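PDB 4N0H: glutamyl-tRNA(Gln) amidotransferase subunit B, mitochondrial from Saccharomyces cerevisiae, which is one subunit of a multi-chain mitochondrial amidotransferase and contributes its GatB/GatE catalytic domain, a fold built around a large mixed beta sheet flanked by helices. Local coordinates for residues B[106-111]-B[283-288]; B[86-91]-B[289-294]; B[136-141]-B[168-173]; B[28-33]-B[140-145]. All blocks are in the same frame, centred on the assembly; numbering follows the deposited sequence.

Contact 1: residues B[106-111]-B[283-288]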
# COMPACT_ATOMS: atom_id res chain seq x y z
N GLN B 106 -6.13 11.10 -10.48
CA GLN B 106 -4.90 11.27 -11.24
C GLN B 106 -4.33 12.67 -11.09
O GLN B 106 -4.44 13.49 -12.00
CB GLN B 106 -5.14 10.95 -12.71
CG GLN B 106 -5.76 9.59 -12.93
CD GLN B 106 -5.74 9.19 -14.39
OE1 GLN B 106 -6.41 9.81 -15.22
NE2 GLN B 106 -4.95 8.17 -14.71
N HIS B 107 -3.70 12.93 -9.95
CA HIS B 107 -3.18 14.25 -9.63
C HIS B 107 -1.91 14.60 -10.40
O HIS B 107 -1.87 15.58 -11.15
CB HIS B 107 -2.95 14.38 -8.12
CG HIS B 107 -2.39 15.70 -7.70
ND1 HIS B 107 -1.09 15.86 -7.29
CD2 HIS B 107 -2.96 16.93 -7.63
CE1 HIS B 107 -0.88 17.13 -6.99
NE2 HIS B 107 -2.00 17.80 -7.19
N TYR B 108 -0.86 13.81 -10.21
CA TYR B 108 0.45 14.10 -10.80
C TYR B 108 0.53 13.79 -12.29
O TYR B 108 1.22 14.48 -13.03
CB TYR B 108 1.56 13.32 -10.08
CG TYR B 108 1.74 13.69 -8.62
CD1 TYR B 108 2.19 14.95 -8.25
CD2 TYR B 108 1.46 12.77 -7.62
CE1 TYR B 108 2.35 15.29 -6.92
CE2 TYR B 108 1.62 13.10 -6.29
CZ TYR B 108 2.07 14.36 -5.94
OH TYR B 108 2.23 14.69 -4.62
N ARG B 109 -0.16 12.73 -12.72
CA ARG B 109 -0.10 12.29 -14.11
C ARG B 109 -1.48 11.98 -14.66
O ARG B 109 -1.95 10.84 -14.60
CB ARG B 109 0.81 11.07 -14.25
CG ARG B 109 2.23 11.27 -13.73
CD ARG B 109 3.17 10.20 -14.26
NE ARG B 109 3.15 10.15 -15.72
CZ ARG B 109 3.90 10.91 -16.51
NH1 ARG B 109 4.74 11.79 -15.98
NH2 ARG B 109 3.81 10.80 -17.83
N PRO B 110 -2.15 13.00 -15.22
CA PRO B 110 -3.51 12.86 -15.75
C PRO B 110 -3.55 11.99 -17.00
O PRO B 110 -2.52 11.81 -17.66
CB PRO B 110 -3.91 14.30 -16.07
CG PRO B 110 -2.61 15.02 -16.29
CD PRO B 110 -1.65 14.38 -15.33
N PHE B 111 -4.73 11.44 -17.30
CA PHE B 111 -4.91 10.57 -18.46
C PHE B 111 -4.54 11.25 -19.78
O PHE B 111 -3.91 10.64 -20.64
CB PHE B 111 -6.35 10.04 -18.52
CG PHE B 111 -6.57 9.01 -19.61
CD1 PHE B 111 -7.05 9.39 -20.86
CD2 PHE B 111 -6.28 7.68 -19.38
CE1 PHE B 111 -7.24 8.44 -21.85
CE2 PHE B 111 -6.48 6.73 -20.37
CZ PHE B 111 -6.96 7.11 -21.61
N TYR B 283 -3.40 17.48 1.37
CA TYR B 283 -4.03 16.21 1.01
C TYR B 283 -3.00 15.08 0.94
O TYR B 283 -3.36 13.92 0.78
CB TYR B 283 -4.80 16.34 -0.30
CG TYR B 283 -6.02 17.22 -0.20
CD1 TYR B 283 -7.12 16.82 0.57
CD2 TYR B 283 -6.09 18.45 -0.85
CE1 TYR B 283 -8.24 17.62 0.67
CE2 TYR B 283 -7.21 19.25 -0.74
CZ TYR B 283 -8.28 18.83 0.02
OH TYR B 283 -9.41 19.62 0.13
N ARG B 284 -1.72 15.44 1.07
CA ARG B 284 -0.64 14.46 1.10
C ARG B 284 -0.72 13.49 -0.08
O ARG B 284 -0.70 12.27 0.10
CB ARG B 284 -0.63 13.71 2.43
CG ARG B 284 -0.16 14.56 3.61
CD ARG B 284 -0.88 14.21 4.90
NE ARG B 284 -2.29 14.59 4.84
CZ ARG B 284 -3.30 13.87 5.30
NH1 ARG B 284 -3.07 12.70 5.89
NH2 ARG B 284 -4.54 14.31 5.18
N TYR B 285 -0.84 14.06 -1.29
CA TYR B 285 -0.92 13.27 -2.51
C TYR B 285 0.24 12.28 -2.61
O TYR B 285 1.40 12.67 -2.56
CB TYR B 285 -0.92 14.17 -3.75
CG TYR B 285 -2.15 15.03 -3.90
CD1 TYR B 285 -2.11 16.40 -3.63
CD2 TYR B 285 -3.36 14.49 -4.34
CE1 TYR B 285 -3.22 17.19 -3.78
CE2 TYR B 285 -4.48 15.29 -4.50
CZ TYR B 285 -4.41 16.64 -4.22
OH TYR B 285 -5.52 17.43 -4.36
N MET B 286 -0.10 11.01 -2.74
CA MET B 286 0.89 9.94 -2.84
C MET B 286 0.49 9.04 -3.99
O MET B 286 -0.64 8.56 -4.03
CB MET B 286 0.93 9.13 -1.54
CG MET B 286 2.02 8.06 -1.50
SD MET B 286 1.96 7.03 -0.01
CE MET B 286 0.46 6.10 -0.29
N PRO B 287 1.42 8.80 -4.93
CA PRO B 287 1.12 7.82 -5.98
C PRO B 287 0.73 6.49 -5.35
O PRO B 287 1.39 6.07 -4.39
CB PRO B 287 2.46 7.69 -6.71
CG PRO B 287 3.13 9.01 -6.49
CD PRO B 287 2.75 9.41 -5.10
N ASP B 288 -0.33 5.86 -5.84
CA ASP B 288 -0.75 4.60 -5.26
C ASP B 288 0.34 3.55 -5.42
O ASP B 288 0.88 3.36 -6.51
CB ASP B 288 -2.06 4.11 -5.88
CG ASP B 288 -2.68 2.97 -5.09
OD1 ASP B 288 -2.34 1.80 -5.38
OD2 ASP B 288 -3.49 3.25 -4.19
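Tyr285, following the loop residues 283-284, lays its ring flat against the imidazole of His107. The two stack face to face, centroids 3.7 Å apart and planes 1° from parallel, with Tyr285 CD1 over the centre of the imidazole and His107 CD2 over the centre of the phenol ring. His107 is carried to this position with CG anti to its backbone N (chi1 179°), and CB of Tyr283 lies near the rim on the other face of the Tyr285 ring. At the base of that ring, Tyr285 CB is 3.3 Å from Tyr108 OH. The same hydroxyl donates a hydrogen bond of 3.0 Å to Tyr285 O, arriving from above the carbonyl plane, 49° out of it. The partners belong to one mixed sheet: 106-111 is an irregular part of strand 102-120, and strand 89-92 runs between that strand and the short strand 286-287. Met286 turns its side chain away from 106-111 and bonds through its backbone to Arg90. At Pro287 the ring returns to Tyr108, CD lying 4.0 Å from CE2, and aromatic packing from another protein chain reaches both Tyr108 and Pro287.

Contact 2: residues B[86-91]-B[289-294]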
# COMPACT_ATOMS: atom_id res chain seq x y z
N SER B 86 0.11 7.29 -17.32
CA SER B 86 -0.67 7.92 -16.26
C SER B 86 -0.77 7.01 -15.04
O SER B 86 -0.48 5.81 -15.12
CB SER B 86 -2.05 8.39 -16.75
OG SER B 86 -2.89 7.31 -17.12
N GLN B 87 -1.14 7.59 -13.91
CA GLN B 87 -1.15 6.86 -12.65
C GLN B 87 -2.21 7.43 -11.74
O GLN B 87 -2.70 8.55 -11.96
CB GLN B 87 0.22 6.99 -11.96
CG GLN B 87 0.65 8.42 -11.76
CD GLN B 87 1.77 8.57 -10.73
OE1 GLN B 87 2.72 7.79 -10.70
NE2 GLN B 87 1.64 9.58 -9.87
N PHE B 88 -2.59 6.66 -10.73
CA PHE B 88 -3.54 7.13 -9.73
C PHE B 88 -2.81 7.48 -8.44
O PHE B 88 -1.89 6.78 -8.03
CB PHE B 88 -4.60 6.06 -9.47
CG PHE B 88 -5.54 5.86 -10.61
CD1 PHE B 88 -5.28 4.92 -11.59
CD2 PHE B 88 -6.68 6.64 -10.73
CE1 PHE B 88 -6.15 4.74 -12.65
CE2 PHE B 88 -7.55 6.46 -11.79
CZ PHE B 88 -7.28 5.52 -12.75
N ASP B 89 -3.24 8.56 -7.81
CA ASP B 89 -2.65 9.00 -6.54
C ASP B 89 -3.71 9.04 -5.46
O ASP B 89 -4.90 9.12 -5.75
CB ASP B 89 -2.02 10.39 -6.70
CG ASP B 89 -1.22 10.52 -7.98
OD1 ASP B 89 -1.65 11.28 -8.87
OD2 ASP B 89 -0.16 9.86 -8.10
N ARG B 90 -3.28 8.98 -4.20
CA ARG B 90 -4.18 9.04 -3.07
C ARG B 90 -4.30 10.46 -2.53
O ARG B 90 -3.30 11.09 -2.18
CB ARG B 90 -3.70 8.11 -1.95
CG ARG B 90 -3.59 6.66 -2.38
CD ARG B 90 -3.10 5.78 -1.25
NE ARG B 90 -3.10 4.37 -1.63
CZ ARG B 90 -2.66 3.39 -0.86
NH1 ARG B 90 -2.18 3.66 0.35
NH2 ARG B 90 -2.69 2.13 -1.28
N LYS B 91 -5.53 10.97 -2.49
CA LYS B 91 -5.82 12.28 -1.93
C LYS B 91 -6.44 12.07 -0.56
O LYS B 91 -7.58 11.60 -0.47
CB LYS B 91 -6.78 13.04 -2.85
CG LYS B 91 -7.25 14.39 -2.33
CD LYS B 91 -8.27 15.01 -3.29
CE LYS B 91 -8.72 16.39 -2.83
NZ LYS B 91 -9.64 17.01 -3.83
N PRO B 289 0.70 2.87 -4.32
CA PRO B 289 1.80 1.91 -4.35
C PRO B 289 1.41 0.54 -4.91
O PRO B 289 2.29 -0.28 -5.12
CB PRO B 289 2.21 1.80 -2.88
CG PRO B 289 0.98 2.15 -2.11
CD PRO B 289 0.23 3.15 -2.95
N GLU B 290 0.12 0.32 -5.15
CA GLU B 290 -0.36 -0.98 -5.64
C GLU B 290 -0.74 -0.99 -7.12
O GLU B 290 -0.44 -1.95 -7.83
CB GLU B 290 -1.56 -1.44 -4.82
CG GLU B 290 -1.25 -1.71 -3.37
CD GLU B 290 -2.34 -2.53 -2.70
OE1 GLU B 290 -3.52 -2.12 -2.76
OE2 GLU B 290 -2.02 -3.60 -2.14
N LEU B 291 -1.41 0.06 -7.57
CA LEU B 291 -1.92 0.10 -8.93
C LEU B 291 -0.81 0.27 -9.97
O LEU B 291 0.08 1.10 -9.80
CB LEU B 291 -2.96 1.22 -9.08
CG LEU B 291 -4.22 1.04 -8.22
CD1 LEU B 291 -4.98 2.35 -8.12
CD2 LEU B 291 -5.10 -0.05 -8.81
N PRO B 292 -0.86 -0.52 -11.05
CA PRO B 292 0.12 -0.37 -12.13
C PRO B 292 -0.10 0.94 -12.87
O PRO B 292 -1.22 1.44 -12.89
CB PRO B 292 -0.22 -1.53 -13.07
CG PRO B 292 -1.06 -2.48 -12.26
CD PRO B 292 -1.81 -1.61 -11.30
N TYR B 293 0.95 1.50 -13.47
CA TYR B 293 0.81 2.65 -14.36
C TYR B 293 -0.15 2.31 -15.49
O TYR B 293 -0.27 1.15 -15.89
CB TYR B 293 2.16 3.01 -14.99
CG TYR B 293 3.20 3.56 -14.04
CD1 TYR B 293 2.89 4.55 -13.12
CD2 TYR B 293 4.50 3.08 -14.09
CE1 TYR B 293 3.86 5.05 -12.26
CE2 TYR B 293 5.47 3.57 -13.24
CZ TYR B 293 5.15 4.55 -12.33
OH TYR B 293 6.14 5.03 -11.49
N ILE B 294 -0.83 3.32 -16.02
CA ILE B 294 -1.55 3.17 -17.27
C ILE B 294 -0.55 3.43 -18.40
O ILE B 294 -0.10 4.56 -18.58
CB ILE B 294 -2.73 4.17 -17.38
CG1 ILE B 294 -3.81 3.83 -16.35
CG2 ILE B 294 -3.32 4.18 -18.79
CD1 ILE B 294 -4.99 4.77 -16.38
O HOH W 1 -3.91 0.65 -3.42
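Ile294 meets Ser86 with every atom of its side chain. Ser86 holds OG between its backbone N and carbonyl carbon (chi1 66°), which sets the oxygen against Ile294. CB of Ile294 is 3.2 Å from Ser86 OG, a tight approach for a carbon; both branches, CG1 and CG2, pass the same oxygen, and CD1 ends 3.4 Å from it. The tip also reaches Phe88, with CD1 3.9 Å from CE1. Beneath these side chains the two residues form a single antiparallel hydrogen-bonded bridge: Ile294 N gives to Ser86 O at 2.7 Å and Ser86 N to Ile294 O at 3.0 Å. Next along, Gln87 runs beside Tyr293, pointing the same way. Its amide is nearly coplanar with the phenol ring, 17° apart, and OE1 comes to the ring edge 3.4 Å from CE1. At the far end Pro289 sits over one face of the Arg90 guanidinium, CD being 3.5 Å from NH2. Arg90 NH2 and Glu290 OE1, 4.6 Å apart, are too distant for a direct salt bridge; a water spans the gap, and each group has further charged or polar partners, Asp288 and another protein chain for Arg90, a basic side chain of that other protein for Glu290.

Contact 3: residues B[136-141]-B[168-173]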
# COMPACT_ATOMS: atom_id res chain seq x y z
N LEU B 136 -7.24 21.92 -20.45
CA LEU B 136 -5.99 21.76 -19.72
C LEU B 136 -5.66 20.28 -19.62
O LEU B 136 -4.61 19.83 -20.09
CB LEU B 136 -6.11 22.35 -18.31
CG LEU B 136 -4.89 22.88 -17.55
CD1 LEU B 136 -5.25 23.14 -16.10
CD2 LEU B 136 -3.68 21.96 -17.64
N GLN B 137 -6.55 19.52 -19.00
CA GLN B 137 -6.32 18.11 -18.77
C GLN B 137 -7.60 17.33 -18.51
O GLN B 137 -8.68 17.89 -18.33
CB GLN B 137 -5.36 17.91 -17.60
CG GLN B 137 -5.90 18.42 -16.28
CD GLN B 137 -4.84 18.45 -15.20
OE1 GLN B 137 -5.07 18.00 -14.08
NE2 GLN B 137 -3.67 18.99 -15.53
N LEU B 138 -7.45 16.01 -18.47
CA LEU B 138 -8.56 15.08 -18.36
C LEU B 138 -8.12 14.02 -17.35
O LEU B 138 -7.08 13.39 -17.53
CB LEU B 138 -8.77 14.46 -19.74
CG LEU B 138 -10.07 13.79 -20.18
CD1 LEU B 138 -10.21 13.97 -21.69
CD2 LEU B 138 -10.05 12.32 -19.82
N GLN B 139 -8.90 13.83 -16.29
CA GLN B 139 -8.50 12.91 -15.21
C GLN B 139 -9.59 11.89 -14.87
O GLN B 139 -10.77 12.21 -14.87
CB GLN B 139 -8.17 13.69 -13.93
CG GLN B 139 -6.97 14.63 -14.03
CD GLN B 139 -6.68 15.35 -12.73
OE1 GLN B 139 -7.49 15.34 -11.80
NE2 GLN B 139 -5.51 15.98 -12.65
N ILE B 140 -9.17 10.66 -14.57
CA ILE B 140 -10.10 9.64 -14.08
C ILE B 140 -10.00 9.61 -12.56
O ILE B 140 -8.90 9.61 -12.01
CB ILE B 140 -9.75 8.25 -14.63
CG1 ILE B 140 -9.79 8.25 -16.16
CG2 ILE B 140 -10.70 7.19 -14.07
CD1 ILE B 140 -9.09 7.06 -16.79
N GLU B 141 -11.14 9.59 -11.88
CA GLU B 141 -11.12 9.52 -10.42
C GLU B 141 -12.36 8.87 -9.81
O GLU B 141 -13.39 8.72 -10.47
CB GLU B 141 -10.91 10.91 -9.82
CG GLU B 141 -12.00 11.90 -10.14
CD GLU B 141 -11.68 13.29 -9.61
OE1 GLU B 141 -12.63 14.02 -9.25
OE2 GLU B 141 -10.48 13.64 -9.56
N PRO B 168 -17.05 5.52 -11.31
CA PRO B 168 -16.02 6.23 -12.09
C PRO B 168 -16.44 7.63 -12.49
O PRO B 168 -17.58 7.85 -12.90
CB PRO B 168 -15.85 5.36 -13.35
CG PRO B 168 -16.68 4.13 -13.13
CD PRO B 168 -17.71 4.48 -12.11
N LEU B 169 -15.51 8.58 -12.37
CA LEU B 169 -15.71 9.94 -12.83
C LEU B 169 -14.60 10.31 -13.81
O LEU B 169 -13.49 9.77 -13.72
CB LEU B 169 -15.65 10.93 -11.66
CG LEU B 169 -16.60 10.75 -10.48
CD1 LEU B 169 -16.28 11.73 -9.36
CD2 LEU B 169 -18.02 10.95 -10.95
N ILE B 170 -14.90 11.21 -14.73
CA ILE B 170 -13.85 11.92 -15.45
C ILE B 170 -13.95 13.40 -15.13
O ILE B 170 -15.01 14.00 -15.24
CB ILE B 170 -13.93 11.70 -16.97
CG1 ILE B 170 -13.54 10.27 -17.33
CG2 ILE B 170 -13.01 12.67 -17.69
CD1 ILE B 170 -13.40 10.04 -18.82
N GLU B 171 -12.84 13.98 -14.69
CA GLU B 171 -12.79 15.42 -14.47
C GLU B 171 -12.14 16.09 -15.66
O GLU B 171 -11.02 15.74 -16.04
CB GLU B 171 -12.03 15.77 -13.19
CG GLU B 171 -11.93 17.27 -12.94
CD GLU B 171 -11.06 17.62 -11.75
OE1 GLU B 171 -10.68 18.81 -11.63
OE2 GLU B 171 -10.76 16.73 -10.93
N LEU B 172 -12.84 17.05 -16.25
CA LEU B 172 -12.30 17.83 -17.35
C LEU B 172 -12.02 19.25 -16.88
O LEU B 172 -12.91 19.92 -16.36
CB LEU B 172 -13.26 17.82 -18.54
CG LEU B 172 -12.88 18.64 -19.77
CD1 LEU B 172 -13.24 17.89 -21.03
CD2 LEU B 172 -13.57 20.00 -19.76
N VAL B 173 -10.79 19.70 -17.05
CA VAL B 173 -10.44 21.07 -16.70
C VAL B 173 -10.09 21.87 -17.95
O VAL B 173 -9.19 21.51 -18.71
CB VAL B 173 -9.25 21.11 -15.72
CG1 VAL B 173 -9.03 22.53 -15.20
CG2 VAL B 173 -9.50 20.16 -14.56
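Glu141 has CG between its backbone N and carbonyl carbon (chi1 62°), whereas Glu171 has CG anti to its backbone N (chi1 178°); with both chains extended from there, the carboxylates converge from neighbouring strands, OE2 of Glu141 standing 3.4 Å from OE2 of Glu171. Glu171 OE2 is also 3.7 Å from Gln139 OE1, the amide being turned steeply against the carboxylate. The strands that carry them, 130-142 and 168-174, are adjacent antiparallel members of the main sheet, their segment axes 162° apart. Gln139 pairs with Glu171 and Glu141 with Leu169 through two backbone bonds each; of these, Glu171 N to Gln139 O is the shortest at 2.7 Å. Farther along, Leu136 and Gln137 both face Val173 in a classic beta bulge: Val173 O takes a bond of 2.6 Å from Leu136 N and a weak one of 3.3 Å from Gln137 N. The sheet face bearing Leu138, Ile140, Ile170 and Leu172 is wholly aliphatic here. On it Leu138 CD2 packs 3.7 Å from Ile170 CG2, and Leu138 and Leu172 continue onto helix 65-78. On the other face, which is mixed because Leu169 and Val173 share it, Glu141 and Glu171 also touch His21 of the adjoining strand 14-23. If both carboxylates are charged they probably repel each other; Thr105 OG1, hydrogen-bonded to Glu141 OE2, would ease that for Glu141.

Contact 4: residues B[28-33]-B[140-145]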
# COMPACT_ATOMS: atom_id res chain seq x y z
N ASN B 28 -19.96 -1.44 -14.44
CA ASN B 28 -19.50 -1.61 -13.07
C ASN B 28 -18.62 -0.45 -12.63
O ASN B 28 -18.36 0.47 -13.41
CB ASN B 28 -18.78 -2.95 -12.92
CG ASN B 28 -19.70 -4.12 -13.23
OD1 ASN B 28 -20.91 -4.06 -12.96
ND2 ASN B 28 -19.15 -5.18 -13.81
N LYS B 29 -18.17 -0.48 -11.38
CA LYS B 29 -17.46 0.65 -10.79
C LYS B 29 -16.00 0.73 -11.21
O LYS B 29 -15.53 -0.07 -12.01
CB LYS B 29 -17.57 0.61 -9.27
CG LYS B 29 -18.99 0.78 -8.75
CD LYS B 29 -18.95 0.97 -7.23
CE LYS B 29 -20.33 0.94 -6.62
NZ LYS B 29 -20.23 1.22 -5.16
N LEU B 30 -15.28 1.71 -10.66
CA LEU B 30 -13.93 2.04 -11.12
C LEU B 30 -12.84 1.05 -10.67
O LEU B 30 -12.07 0.55 -11.49
CB LEU B 30 -13.56 3.47 -10.70
CG LEU B 30 -12.22 4.00 -11.21
CD1 LEU B 30 -12.16 3.86 -12.73
CD2 LEU B 30 -12.01 5.45 -10.80
N PHE B 31 -12.77 0.78 -9.38
CA PHE B 31 -11.74 -0.12 -8.85
C PHE B 31 -12.32 -1.40 -8.25
O PHE B 31 -11.66 -2.10 -7.49
CB PHE B 31 -10.85 0.61 -7.85
CG PHE B 31 -10.01 1.69 -8.47
CD1 PHE B 31 -8.93 1.35 -9.29
CD2 PHE B 31 -10.31 3.03 -8.28
CE1 PHE B 31 -8.16 2.34 -9.88
CE2 PHE B 31 -9.54 4.01 -8.88
CZ PHE B 31 -8.48 3.67 -9.68
N SER B 32 -13.57 -1.68 -8.58
CA SER B 32 -14.25 -2.90 -8.15
C SER B 32 -15.28 -3.23 -9.22
O SER B 32 -15.76 -2.34 -9.92
CB SER B 32 -14.94 -2.68 -6.81
OG SER B 32 -15.74 -3.80 -6.46
N GLN B 33 -15.64 -4.50 -9.35
CA GLN B 33 -16.62 -4.89 -10.36
C GLN B 33 -18.06 -4.87 -9.84
O GLN B 33 -18.97 -5.42 -10.48
CB GLN B 33 -16.26 -6.24 -10.99
CG GLN B 33 -15.09 -6.16 -11.97
CD GLN B 33 -15.35 -5.16 -13.09
OE1 GLN B 33 -16.30 -5.31 -13.87
NE2 GLN B 33 -14.52 -4.13 -13.18
N ILE B 140 -9.17 10.66 -14.57
CA ILE B 140 -10.10 9.64 -14.08
C ILE B 140 -10.00 9.61 -12.56
O ILE B 140 -8.90 9.61 -12.01
CB ILE B 140 -9.75 8.25 -14.63
CG1 ILE B 140 -9.79 8.25 -16.16
CG2 ILE B 140 -10.70 7.19 -14.07
CD1 ILE B 140 -9.09 7.06 -16.79
N GLU B 141 -11.14 9.59 -11.88
CA GLU B 141 -11.12 9.52 -10.42
C GLU B 141 -12.36 8.87 -9.81
O GLU B 141 -13.39 8.72 -10.47
CB GLU B 141 -10.91 10.91 -9.82
CG GLU B 141 -12.00 11.90 -10.14
CD GLU B 141 -11.68 13.29 -9.61
OE1 GLU B 141 -12.63 14.02 -9.25
OE2 GLU B 141 -10.48 13.64 -9.56
N GLN B 142 -12.25 8.49 -8.54
CA GLN B 142 -13.33 7.85 -7.80
C GLN B 142 -14.36 8.84 -7.33
O GLN B 142 -14.02 9.92 -6.86
CB GLN B 142 -12.78 7.16 -6.55
CG GLN B 142 -12.13 5.83 -6.75
CD GLN B 142 -11.66 5.23 -5.44
OE1 GLN B 142 -11.09 5.93 -4.59
NE2 GLN B 142 -11.90 3.94 -5.25
N ASP B 143 -15.64 8.47 -7.42
CA ASP B 143 -16.69 9.22 -6.76
C ASP B 143 -16.74 8.78 -5.29
O ASP B 143 -16.25 7.70 -4.94
CB ASP B 143 -18.05 8.99 -7.43
CG ASP B 143 -19.00 10.17 -7.24
OD1 ASP B 143 -20.06 10.18 -7.91
OD2 ASP B 143 -18.70 11.08 -6.44
N THR B 144 -17.32 9.63 -4.45
CA THR B 144 -17.48 9.31 -3.03
C THR B 144 -18.90 8.84 -2.78
O THR B 144 -19.74 8.88 -3.67
CB THR B 144 -17.20 10.54 -2.15
OG1 THR B 144 -18.13 11.57 -2.48
CG2 THR B 144 -15.79 11.05 -2.37
N GLY B 145 -19.17 8.41 -1.55
CA GLY B 145 -20.51 8.00 -1.17
C GLY B 145 -21.44 9.19 -1.04
O GLY B 145 -21.04 10.34 -1.26
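Leu30 and Phe31 make a buried, mainly apolar contact, in which the loop after strand 14-23 presses on the end of strand 130-142 around Ile140 and Gln142. Leu30 places CG anti to its backbone N (chi1 -175°), and both its methyls reach Ile140 CG2, CD1 at 3.9 Å. CD2 also lies on the backbone beyond, 3.6 Å from Glu141 O and 3.8 Å from Gln142 N. Phe31 meets the extended side chain of Gln142 crosswise. Gln142 CG lies in the ring plane at its edge, 3.7 Å from Phe31 CD2, and NE2 comes obliquely to the same carbon at 3.5 Å, with amide and ring planes 79° apart. One face of the Phe31 ring takes Leu30 CG near its rim, joining the two loop residues into one patch. Leu104 and Leu291 also pack on Phe31. The loop is drawn together by its own ends, Asn28 ND2 donating to Gln33 OE1 at 2.9 Å, and the backbone of Gln33 goes on to bond subunit F. Both polar atoms of the buried Gln142 amide are hydrogen-bonded elsewhere, NE2 to Asn166 OD1, so the aliphatic part of the side chain packs on Phe31 without costing the amide its partners.

In the fold
All four contacts reach the same mixed sheet within the GatB/GatE catalytic domain. Contacts 1 and 2 are close neighbours, centres about 7 Å apart, at its edge, where strand 89-92 lies between strands 102-120 and 286-287; both are touched by another protein chain. Contact 3 sits nearest the chain's centre, about 5 Å from it, and shares strand 130-142 with contact 4, about 13 Å away. Gln106 ties contact 1 to Ile140, and Phe88 of contact 2 meets Phe31 of contact 4. Along the chain the order is 28-33, 86-91, 106-111, 136-145, 168-173, 283-294, so the late residues return to early strands at the edge of the sheet, where another chain meets them.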